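Local structure of epidermin leader peptide processing serine protease EpiP (Staphylococcus aureus subsp. aureus, 3QFH) at residues 128-133 with 232-237; 177-182 with 368-373; 313-318 with 335-340. The protein is a subtilisin-like serine endopeptidase that probably cleaves the leader peptide from the precursor of the lantibiotic epidermin. One frame throughout, in Å; residues are numbered along the deposited sequence.

From the N terminus of EpiP, segment 128-133 comes first, on a central strand, and 177-182 starts a helix before contact 1 closes at 232-237, joining adjacent strands of the parallel sheet. Contact 3 (313-318 with 335-340) then closes a short loop farther across the same sheet, its centre about 16 Å from that of contact 1. Contact 2 closes last, at 368-373, fixing the helix to a hairpin strand. Contacts 1 and 2 therefore cross, whereas contact 3 falls wholly between the segments of contact 2. Contacts 1 and 2 touch directly where Asp-130 meets His-177.

Contact 1: 128-133 with 232-237; sequences IIDTGV and NISVGS
Ile-129 lays its CD1 methyl alongside CG1 of Ile-233, 4.2 Å away, and the two side chains extend together from one face of the central parallel sheet. Both carry CG1 beside the backbone N and anti to the carbonyl carbon (chi1 -60° in Ile-129, -48° in Ile-233), a like torsion that sets them abreast, both touching Ile-220 of helix 213-225. Ile-128 and Asn-232 pair on the other face, where helix 177-186 covers Ile-128. A nearly straight bond of 3.0 Å from Ile-129 N to Asn-232 O joins the backbones. Beyond it the strands part: the CA atoms of Asp-130 and Ser-234 are 6.9 Å apart, and a water bridges the gap. It accepts from Ser-234 N at 2.9 Å and is placed to donate to Ile-129 O and to Asp-130 OD2, the latter at 2.8 Å. The same OD2 rests on CB of Ser-234, at 3.6 Å, while OD1 takes Thr-131 N on its anti lone pair at 2.8 Å and is also bonded to ND1 of His-177. With His-177 and Ser-383, Asp-130 probably forms the catalytic triad of the subtilases. Both carboxylate oxygens thus have partners, which would limit rotation of the group: the histidine and a backbone N-H at OD1, and probably the water at OD2.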
ATOM      1  N   ILE A 128      -4.835   1.904  -6.116  1.00 22.92           N
ATOM      2  CA  ILE A 128      -3.907   2.510  -5.158  1.00 22.06           C
ATOM      3  C   ILE A 128      -4.736   2.879  -3.952  1.00 22.05           C
ATOM      4  O   ILE A 128      -5.721   3.595  -4.063  1.00 23.92           O
ATOM      5  CB  ILE A 128      -3.192   3.760  -5.743  1.00 22.38           C
ATOM      6  CG1 ILE A 128      -2.481   3.398  -7.060  1.00 23.64           C
ATOM      7  CG2 ILE A 128      -2.161   4.332  -4.739  1.00 22.83           C
ATOM      8  CD1 ILE A 128      -1.946   4.609  -7.819  1.00 25.75           C
ATOM      9  N   ILE A 129      -4.344   2.374  -2.794  1.00 22.80           N
ATOM     10  CA  ILE A 129      -5.027   2.675  -1.557  1.00 23.76           C
ATOM     11  C   ILE A 129      -4.133   3.688  -0.845  1.00 24.24           C
ATOM     12  O   ILE A 129      -3.057   3.348  -0.404  1.00 25.15           O
ATOM     13  CB  ILE A 129      -5.253   1.398  -0.749  1.00 23.60           C
ATOM     14  CG1 ILE A 129      -6.110   0.439  -1.585  1.00 23.67           C
ATOM     15  CG2 ILE A 129      -5.903   1.719   0.595  1.00 21.22           C
ATOM     16  CD1 ILE A 129      -6.301  -0.914  -0.969  1.00 24.97           C
ATOM     17  N   ASP A 130      -4.564   4.944  -0.771  1.00 25.79           N
ATOM     18  CA  ASP A 130      -3.694   5.976  -0.209  1.00 27.92           C
ATOM     19  C   ASP A 130      -4.487   7.230   0.209  1.00 28.04           C
ATOM     20  O   ASP A 130      -5.702   7.143   0.511  1.00 27.01           O
ATOM     21  CB  ASP A 130      -2.594   6.299  -1.243  1.00 27.70           C
ATOM     22  CG  ASP A 130      -1.246   6.603  -0.596  1.00 32.53           C
ATOM     23  OD1 ASP A 130      -1.102   7.637   0.107  1.00 31.74           O
ATOM     24  OD2 ASP A 130      -0.320   5.796  -0.813  1.00 37.02           O
ATOM     25  N   THR A 131      -3.834   8.389   0.198  1.00 26.53           N
ATOM     26  CA  THR A 131      -4.458   9.609   0.704  1.00 27.26           C
ATOM     27  C   THR A 131      -5.411  10.313  -0.273  1.00 27.82           C
ATOM     28  O   THR A 131      -6.114  11.234   0.115  1.00 29.58           O
ATOM     29  CB  THR A 131      -3.385  10.621   1.231  1.00 27.42           C
ATOM     30  OG1 THR A 131      -2.608  11.130   0.158  1.00 25.78           O
ATOM     31  CG2 THR A 131      -2.434   9.961   2.249  1.00 28.06           C
ATOM     32  N   GLY A 132      -5.471   9.852  -1.515  1.00 26.94           N
ATOM     33  CA  GLY A 132      -6.284  10.494  -2.541  1.00 25.75           C
ATOM     34  C   GLY A 132      -5.329  10.866  -3.656  1.00 26.16           C
ATOM     35  O   GLY A 132      -4.138  10.517  -3.593  1.00 24.49           O
ATOM     36  N   VAL A 133      -5.825  11.551  -4.683  1.00 24.90           N
ATOM     37  CA  VAL A 133      -4.970  11.958  -5.794  1.00 24.44           C
ATOM     38  C   VAL A 133      -5.451  13.278  -6.388  1.00 25.60           C
ATOM     39  O   VAL A 133      -6.649  13.615  -6.331  1.00 24.53           O
ATOM     40  CB  VAL A 133      -4.967  10.893  -6.933  1.00 25.51           C
ATOM     41  CG1 VAL A 133      -6.373  10.794  -7.588  1.00 22.86           C
ATOM     42  CG2 VAL A 133      -3.926  11.222  -8.000  1.00 24.82           C
ATOM     43  N   ASN A 232      -2.108  -1.647  -4.749  1.00 23.08           N
ATOM     44  CA  ASN A 232      -0.906  -1.069  -4.125  1.00 23.67           C
ATOM     45  C   ASN A 232      -1.218  -0.474  -2.763  1.00 25.38           C
ATOM     46  O   ASN A 232      -2.052   0.422  -2.653  1.00 24.59           O
ATOM     47  CB  ASN A 232      -0.333   0.014  -5.059  1.00 23.07           C
ATOM     48  CG  ASN A 232       0.993   0.556  -4.603  1.00 24.06           C
ATOM     49  OD1 ASN A 232       2.050   0.072  -5.026  1.00 28.10           O
ATOM     50  ND2 ASN A 232       0.961   1.534  -3.705  1.00 24.64           N
ATOM     51  N   ILE A 233      -0.554  -0.979  -1.731  1.00 28.78           N
ATOM     52  CA  ILE A 233      -0.738  -0.477  -0.361  1.00 32.51           C
ATOM     53  C   ILE A 233       0.600   0.051   0.137  1.00 35.50           C
ATOM     54  O   ILE A 233       1.533  -0.706   0.430  1.00 34.66           O
ATOM     55  CB  ILE A 233      -1.272  -1.558   0.592  1.00 32.19           C
ATOM     56  CG1 ILE A 233      -2.455  -2.288  -0.032  1.00 34.65           C
ATOM     57  CG2 ILE A 233      -1.711  -0.941   1.906  1.00 33.74           C
ATOM     58  CD1 ILE A 233      -2.973  -3.431   0.827  1.00 33.34           C
ATOM     59  N   SER A 234       0.711   1.370   0.193  1.00 40.43           N
ATOM     60  CA  SER A 234       1.924   2.006   0.654  1.00 43.12           C
ATOM     61  C   SER A 234       1.875   2.235   2.184  1.00 45.65           C
ATOM     62  O   SER A 234       2.907   2.476   2.809  1.00 49.14           O
ATOM     63  CB  SER A 234       2.201   3.287  -0.172  1.00 44.22           C
ATOM     64  OG  SER A 234       2.625   2.963  -1.530  1.00 41.27           O
ATOM     65  N   VAL A 235       0.697   2.093   2.793  1.00 47.50           N
ATOM     66  CA  VAL A 235       0.547   2.288   4.247  1.00 48.47           C
ATOM     67  C   VAL A 235       0.927   1.055   5.052  1.00 48.49           C
ATOM     68  O   VAL A 235       0.547  -0.078   4.731  1.00 48.68           O
ATOM     69  CB  VAL A 235      -0.905   2.691   4.678  1.00 49.63           C
ATOM     70  CG1 VAL A 235      -1.901   1.570   4.394  1.00 50.30           C
ATOM     71  CG2 VAL A 235      -0.948   3.043   6.162  1.00 50.56           C
ATOM     72  N   GLY A 236       1.676   1.296   6.113  1.00 48.18           N
ATOM     73  CA  GLY A 236       2.088   0.257   7.012  1.00 48.90           C
ATOM     74  C   GLY A 236       1.608   0.633   8.391  1.00 49.46           C
ATOM     75  O   GLY A 236       1.106   1.738   8.610  1.00 51.20           O
ATOM     76  N   SER A 237       1.737  -0.295   9.318  1.00 48.48           N
ATOM     77  CA  SER A 237       1.382  -0.034  10.689  1.00 49.17           C
ATOM     78  C   SER A 237       1.921  -1.169  11.517  1.00 47.84           C
ATOM     79  O   SER A 237       2.017  -2.307  11.049  1.00 48.45           O
ATOM     80  CB  SER A 237      -0.133   0.030  10.872  1.00 49.13           C
ATOM     81  OG  SER A 237      -0.681  -1.265  10.756  1.00 52.69           O
TER
HETATM   82  O   HOH W   1      -0.550   3.164  -1.711  1.00 23.68           O

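Contact 2: 177-182 with 368-373; sequences HGTMVS and LTTANN
The helix that carries the histidine of the probable subtilase triad, 177-186, rests here on the hairpin formed by strands 367-370 and 376-379; Thr-179 and Met-180 in its first turn meet Thr-369 and Thr-370. The two elements run crosswise, the axes of the short segments 177-182 and 368-370 approaching to 6.4 Å. Two consecutive helix carbonyls are each gripped by a threonine hydroxyl. OG1 of Thr-369 donates to Met-180 O at 2.7 Å, in the carbonyl plane and on a lone pair, whereas OG1 of Thr-370 donates to Thr-179 O, also at 2.7 Å, from 38° above the plane. Neighbouring residues of a strand usually face opposite ways, and different torsions bring both hydroxyls to the same helix: OG1 is anti to the backbone N in Thr-369 (chi1 -166°) but lies between N and the carbonyl carbon in Thr-370 (chi1 51°). Around these bonds the packing is close. CG2 of Thr-369 presses on CB of Met-180 at 3.5 Å, tighter than usual for two carbons, with the side chains crossing at about a right angle, and Met-180 CA makes a CH...O contact of 3.2 Å with Thr-370 O. Farther along, CG2 of Thr-179 reaches Ala-371 O at 3.5 Å. The polar ends of Thr-179 and Asn-372 both turn to Asp-173, the first to its carboxylate and the second to its backbone carbonyl. Gln-184 NE2 bonds to the hydroxyl of Thr-369, which therefore links two points of one helix. The junction thus rests on side-chain hydroxyls bonded to backbone carbonyls, with no direct backbone hydrogen bond between the two segments, so that the helix is held within the turn that begins at His-177.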
ATOM      1  N   HIS A 177       0.490  12.564  -0.346  1.00 28.15           N
ATOM      2  CA  HIS A 177       1.172  11.301  -0.512  1.00 27.28           C
ATOM      3  C   HIS A 177       0.631  10.466  -1.680  1.00 25.91           C
ATOM      4  O   HIS A 177       1.406   9.924  -2.465  1.00 25.29           O
ATOM      5  CB  HIS A 177       1.061  10.492   0.783  1.00 28.45           C
ATOM      6  CG  HIS A 177       1.934   9.282   0.806  1.00 33.82           C
ATOM      7  ND1 HIS A 177       1.460   8.016   0.537  1.00 39.21           N
ATOM      8  CD2 HIS A 177       3.260   9.147   1.055  1.00 36.26           C
ATOM      9  CE1 HIS A 177       2.456   7.152   0.627  1.00 39.73           C
ATOM     10  NE2 HIS A 177       3.558   7.814   0.938  1.00 41.14           N
ATOM     11  N   GLY A 178      -0.689  10.348  -1.778  1.00 24.58           N
ATOM     12  CA  GLY A 178      -1.314   9.543  -2.841  1.00 23.96           C
ATOM     13  C   GLY A 178      -0.937  10.038  -4.224  1.00 23.22           C
ATOM     14  O   GLY A 178      -0.728   9.247  -5.142  1.00 22.44           O
ATOM     15  N   THR A 179      -0.822  11.354  -4.370  1.00 22.99           N
ATOM     16  CA  THR A 179      -0.425  11.926  -5.651  1.00 22.57           C
ATOM     17  C   THR A 179       0.995  11.507  -6.039  1.00 23.39           C
ATOM     18  O   THR A 179       1.277  11.254  -7.209  1.00 22.70           O
ATOM     19  CB  THR A 179      -0.580  13.452  -5.646  1.00 22.43           C
ATOM     20  OG1 THR A 179      -1.970  13.764  -5.422  1.00 23.01           O
ATOM     21  CG2 THR A 179      -0.125  14.029  -6.974  1.00 19.57           C
ATOM     22  N   MET A 180       1.883  11.416  -5.052  1.00 24.81           N
ATOM     23  CA  MET A 180       3.274  11.034  -5.299  1.00 25.43           C
ATOM     24  C   MET A 180       3.358   9.574  -5.726  1.00 24.67           C
ATOM     25  O   MET A 180       4.124   9.211  -6.616  1.00 23.71           O
ATOM     26  CB  MET A 180       4.106  11.241  -4.034  1.00 25.64           C
ATOM     27  CG  MET A 180       4.117  12.670  -3.511  1.00 32.29           C
ATOM     28  SD  MET A 180       5.087  12.795  -2.016  1.00 43.85           S
ATOM     29  CE  MET A 180       4.545  14.347  -1.296  1.00 42.13           C
ATOM     30  N   VAL A 181       2.552   8.742  -5.072  1.00 24.24           N
ATOM     31  CA  VAL A 181       2.509   7.337  -5.362  1.00 23.74           C
ATOM     32  C   VAL A 181       1.943   7.105  -6.757  1.00 23.24           C
ATOM     33  O   VAL A 181       2.477   6.315  -7.515  1.00 23.40           O
ATOM     34  CB  VAL A 181       1.687   6.554  -4.280  1.00 24.30           C
ATOM     35  CG1 VAL A 181       1.382   5.141  -4.750  1.00 23.49           C
ATOM     36  CG2 VAL A 181       2.449   6.529  -2.928  1.00 23.69           C
ATOM     37  N   SER A 182       0.864   7.793  -7.090  1.00 23.65           N
ATOM     38  CA  SER A 182       0.216   7.626  -8.393  1.00 23.13           C
ATOM     39  C   SER A 182       1.129   7.954  -9.549  1.00 24.01           C
ATOM     40  O   SER A 182       1.023   7.354 -10.631  1.00 24.67           O
ATOM     41  CB  SER A 182      -1.023   8.499  -8.465  1.00 23.92           C
ATOM     42  OG  SER A 182      -1.905   8.146  -7.425  1.00 25.15           O
ATOM     43  N   LEU A 368      12.067  11.803  -7.918  1.00 24.17           N
ATOM     44  CA  LEU A 368      11.295  12.867  -8.489  1.00 23.73           C
ATOM     45  C   LEU A 368       9.918  12.301  -8.806  1.00 23.34           C
ATOM     46  O   LEU A 368       9.804  11.292  -9.495  1.00 21.62           O
ATOM     47  CB  LEU A 368      11.995  13.387  -9.756  1.00 24.91           C
ATOM     48  CG  LEU A 368      11.282  14.482 -10.558  1.00 27.01           C
ATOM     49  CD1 LEU A 368      11.005  15.740  -9.719  1.00 27.23           C
ATOM     50  CD2 LEU A 368      12.098  14.822 -11.775  1.00 29.89           C
ATOM     51  N   THR A 369       8.866  12.904  -8.267  1.00 24.21           N
ATOM     52  CA  THR A 369       7.528  12.411  -8.573  1.00 23.71           C
ATOM     53  C   THR A 369       6.549  13.560  -8.662  1.00 23.91           C
ATOM     54  O   THR A 369       6.903  14.715  -8.398  1.00 23.06           O
ATOM     55  CB  THR A 369       7.063  11.335  -7.530  1.00 25.43           C
ATOM     56  OG1 THR A 369       5.903  10.636  -8.022  1.00 24.35           O
ATOM     57  CG2 THR A 369       6.796  11.945  -6.158  1.00 25.07           C
ATOM     58  N   THR A 370       5.327  13.232  -9.072  1.00 23.47           N
ATOM     59  CA  THR A 370       4.247  14.185  -9.169  1.00 23.85           C
ATOM     60  C   THR A 370       3.789  14.649  -7.792  1.00 24.50           C
ATOM     61  O   THR A 370       3.608  13.831  -6.874  1.00 25.17           O
ATOM     62  CB  THR A 370       3.032  13.543  -9.870  1.00 24.97           C
ATOM     63  OG1 THR A 370       2.719  12.297  -9.224  1.00 22.30           O
ATOM     64  CG2 THR A 370       3.340  13.294 -11.324  1.00 23.08           C
ATOM     65  N   ALA A 371       3.571  15.956  -7.672  1.00 24.54           N
ATOM     66  CA  ALA A 371       3.134  16.580  -6.436  1.00 24.56           C
ATOM     67  C   ALA A 371       1.683  17.059  -6.502  1.00 24.11           C
ATOM     68  O   ALA A 371       1.097  17.282  -7.580  1.00 23.53           O
ATOM     69  CB  ALA A 371       4.089  17.732  -6.051  1.00 25.32           C
ATOM     70  N   ASN A 372       1.121  17.251  -5.327  1.00 24.13           N
ATOM     71  CA  ASN A 372      -0.258  17.659  -5.172  1.00 25.11           C
ATOM     72  C   ASN A 372      -0.525  19.163  -5.462  1.00 26.20           C
ATOM     73  O   ASN A 372      -1.611  19.676  -5.159  1.00 27.60           O
ATOM     74  CB  ASN A 372      -0.704  17.244  -3.764  1.00 25.46           C
ATOM     75  CG  ASN A 372      -2.168  17.290  -3.586  1.00 30.49           C
ATOM     76  OD1 ASN A 372      -2.933  16.999  -4.529  1.00 34.64           O
ATOM     77  ND2 ASN A 372      -2.608  17.643  -2.366  1.00 30.61           N
ATOM     78  N   ASN A 373       0.471  19.856  -6.030  1.00 25.05           N
ATOM     79  CA  ASN A 373       0.343  21.222  -6.460  1.00 25.43           C
ATOM     80  C   ASN A 373       0.335  21.302  -7.994  1.00 26.22           C
ATOM     81  O   ASN A 373       0.423  22.380  -8.562  1.00 27.18           O
ATOM     82  CB  ASN A 373       1.475  22.099  -5.882  1.00 26.19           C
ATOM     83  CG  ASN A 373       2.839  21.647  -6.332  1.00 26.74           C
ATOM     84  OD1 ASN A 373       2.954  20.747  -7.169  1.00 26.96           O
ATOM     85  ND2 ASN A 373       3.885  22.276  -5.801  1.00 28.36           N
TER

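Contact 3: 313-318 with 335-340; sequences VVTVGS and YTDIAA
Thr-315 stands at about a right angle to both Tyr-335 and Asp-337, where 338-341 joins 314-319 as an outermost strand of the parallel sheet of the subtilisin-like fold. With OG1 beside the backbone N (chi1 -52°) and CG2 therefore anti to it, Thr-315 sets this methyl over the centre of the Tyr-335 ring, 4.1 Å from the centroid and 11° off the normal, a CH-pi contact. The ring's OH is tied to Asp-305 and Gly-279, and the threonine hydroxyl bonds to Ala-308 O. Asp-337 comes from another direction: its OD2 receives Thr-315 N on the anti lone pair at 2.9 Å, and its own N bonds to Thr-315 O at 3.0 Å, so backbone and carboxylate together hold one residue before the regular ladder begins. Past this point Val-316 and Ile-338 run abreast, with their CG2 methyls 3.8 Å apart, while Val-314 slants across to the same methyl of Ile-338. Helices 382-400 and 406-416 cover this face, touching Val-316 and Ile-338 respectively. In the ladder, Gly-317 N bonds to Ile-338 O at 2.8 Å and Gly-317 O accepts Ala-340 N at 3.0 Å.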
ATOM      1  N   VAL A 313       0.999 -11.372   0.260  0.60 27.79           N
ATOM      2  CA  VAL A 313       1.333 -10.015  -0.149  0.60 26.76           C
ATOM      3  C   VAL A 313       2.715 -10.046  -0.778  0.60 26.22           C
ATOM      4  O   VAL A 313       3.567 -10.839  -0.388  0.60 25.43           O
ATOM      5  CB  VAL A 313       1.361  -9.034   1.038  0.60 27.24           C
ATOM      6  CG1 VAL A 313       0.025  -9.045   1.792  0.60 28.02           C
ATOM      7  CG2 VAL A 313       2.483  -9.374   1.974  0.60 29.13           C
ATOM      8  N   VAL A 314       2.920  -9.189  -1.768  1.00 25.51           N
ATOM      9  CA  VAL A 314       4.227  -9.012  -2.387  1.00 24.63           C
ATOM     10  C   VAL A 314       4.821  -7.831  -1.561  1.00 25.39           C
ATOM     11  O   VAL A 314       4.296  -6.715  -1.619  1.00 23.28           O
ATOM     12  CB  VAL A 314       4.120  -8.640  -3.857  1.00 24.81           C
ATOM     13  CG1 VAL A 314       5.504  -8.225  -4.408  1.00 25.16           C
ATOM     14  CG2 VAL A 314       3.532  -9.793  -4.645  1.00 20.85           C
ATOM     15  N   THR A 315       5.884  -8.087  -0.792  1.00 24.62           N
ATOM     16  CA  THR A 315       6.497  -7.082   0.084  1.00 24.20           C
ATOM     17  C   THR A 315       7.683  -6.456  -0.608  1.00 24.53           C
ATOM     18  O   THR A 315       8.644  -7.153  -0.962  1.00 22.85           O
ATOM     19  CB  THR A 315       6.996  -7.720   1.381  1.00 25.64           C
ATOM     20  OG1 THR A 315       5.941  -8.461   1.967  1.00 26.47           O
ATOM     21  CG2 THR A 315       7.507  -6.662   2.388  1.00 23.55           C
ATOM     22  N   VAL A 316       7.639  -5.132  -0.749  1.00 22.75           N
ATOM     23  CA  VAL A 316       8.646  -4.420  -1.517  1.00 21.46           C
ATOM     24  C   VAL A 316       9.543  -3.580  -0.625  1.00 22.90           C
ATOM     25  O   VAL A 316       9.066  -2.717   0.108  1.00 23.58           O
ATOM     26  CB  VAL A 316       7.966  -3.501  -2.553  1.00 19.95           C
ATOM     27  CG1 VAL A 316       8.974  -2.790  -3.420  1.00 17.92           C
ATOM     28  CG2 VAL A 316       6.957  -4.323  -3.410  1.00 20.01           C
ATOM     29  N   GLY A 317      10.836  -3.868  -0.659  1.00 23.24           N
ATOM     30  CA  GLY A 317      11.811  -3.049   0.050  1.00 23.93           C
ATOM     31  C   GLY A 317      12.339  -1.955  -0.900  1.00 23.72           C
ATOM     32  O   GLY A 317      12.130  -1.995  -2.113  1.00 25.63           O
ATOM     33  N   SER A 318      13.035  -0.977  -0.354  1.00 24.44           N
ATOM     34  CA  SER A 318      13.551   0.147  -1.145  1.00 23.71           C
ATOM     35  C   SER A 318      15.081   0.155  -1.280  1.00 23.98           C
ATOM     36  O   SER A 318      15.801  -0.120  -0.315  1.00 23.86           O
ATOM     37  CB  SER A 318      13.076   1.455  -0.495  1.00 23.92           C
ATOM     38  OG  SER A 318      13.818   2.590  -0.922  1.00 26.97           O
ATOM     39  N   TYR A 335      10.303 -12.083   4.585  1.00 33.26           N
ATOM     40  CA  TYR A 335       9.656 -10.785   4.595  1.00 32.79           C
ATOM     41  C   TYR A 335       9.830 -10.141   3.231  1.00 29.70           C
ATOM     42  O   TYR A 335       8.927 -10.160   2.447  1.00 29.23           O
ATOM     43  CB  TYR A 335      10.252  -9.932   5.725  1.00 33.58           C
ATOM     44  CG  TYR A 335       9.752  -8.506   5.853  1.00 34.26           C
ATOM     45  CD1 TYR A 335       8.559  -8.226   6.496  1.00 35.98           C
ATOM     46  CD2 TYR A 335      10.503  -7.437   5.374  1.00 35.81           C
ATOM     47  CE1 TYR A 335       8.110  -6.915   6.648  1.00 35.11           C
ATOM     48  CE2 TYR A 335      10.068  -6.121   5.523  1.00 34.70           C
ATOM     49  CZ  TYR A 335       8.866  -5.871   6.166  1.00 36.41           C
ATOM     50  OH  TYR A 335       8.418  -4.579   6.337  1.00 36.51           O
ATOM     51  N   THR A 336      10.998  -9.599   2.942  1.00 28.82           N
ATOM     52  CA  THR A 336      11.231  -8.953   1.649  1.00 27.59           C
ATOM     53  C   THR A 336      11.139  -9.942   0.468  1.00 27.70           C
ATOM     54  O   THR A 336      11.811 -10.975   0.474  1.00 26.01           O
ATOM     55  CB  THR A 336      12.623  -8.313   1.638  1.00 28.22           C
ATOM     56  OG1 THR A 336      12.740  -7.433   2.758  1.00 29.33           O
ATOM     57  CG2 THR A 336      12.872  -7.547   0.352  1.00 25.40           C
ATOM     58  N   ASP A 337      10.312  -9.610  -0.528  1.00 24.97           N
ATOM     59  CA  ASP A 337      10.173 -10.414  -1.752  1.00 26.07           C
ATOM     60  C   ASP A 337      10.937  -9.833  -2.942  1.00 25.92           C
ATOM     61  O   ASP A 337      11.389 -10.579  -3.835  1.00 24.90           O
ATOM     62  CB  ASP A 337       8.692 -10.515  -2.131  1.00 25.17           C
ATOM     63  CG  ASP A 337       7.883 -11.286  -1.096  1.00 28.55           C
ATOM     64  OD1 ASP A 337       8.288 -12.413  -0.753  1.00 33.84           O
ATOM     65  OD2 ASP A 337       6.851 -10.778  -0.620  1.00 33.38           O
ATOM     66  N   ILE A 338      11.075  -8.507  -2.939  1.00 25.08           N
ATOM     67  CA  ILE A 338      11.664  -7.770  -4.022  1.00 24.74           C
ATOM     68  C   ILE A 338      12.009  -6.353  -3.551  1.00 24.41           C
ATOM     69  O   ILE A 338      11.517  -5.885  -2.542  1.00 23.84           O
ATOM     70  CB  ILE A 338      10.638  -7.700  -5.189  1.00 25.25           C
ATOM     71  CG1 ILE A 338      11.257  -7.155  -6.474  1.00 28.78           C
ATOM     72  CG2 ILE A 338       9.438  -6.874  -4.781  1.00 26.49           C
ATOM     73  CD1 ILE A 338      10.395  -7.409  -7.717  1.00 24.25           C
ATOM     74  N   ALA A 339      12.851  -5.669  -4.304  1.00 24.33           N
ATOM     75  CA  ALA A 339      13.198  -4.304  -3.997  1.00 24.56           C
ATOM     76  C   ALA A 339      13.088  -3.424  -5.247  1.00 24.44           C
ATOM     77  O   ALA A 339      13.304  -3.879  -6.364  1.00 24.92           O
ATOM     78  CB  ALA A 339      14.608  -4.249  -3.434  1.00 24.71           C
ATOM     79  N   ALA A 340      12.723  -2.164  -5.060  1.00 24.33           N
ATOM     80  CA  ALA A 340      12.688  -1.203  -6.163  1.00 22.58           C
ATOM     81  C   ALA A 340      13.268   0.105  -5.592  1.00 22.67           C
ATOM     82  O   ALA A 340      13.307   0.270  -4.370  1.00 22.38           O
ATOM     83  CB  ALA A 340      11.272  -1.011  -6.679  1.00 21.36           C
TER
HETATM   84  O   HOH W   2       5.328 -11.074   1.374  1.00 30.56           O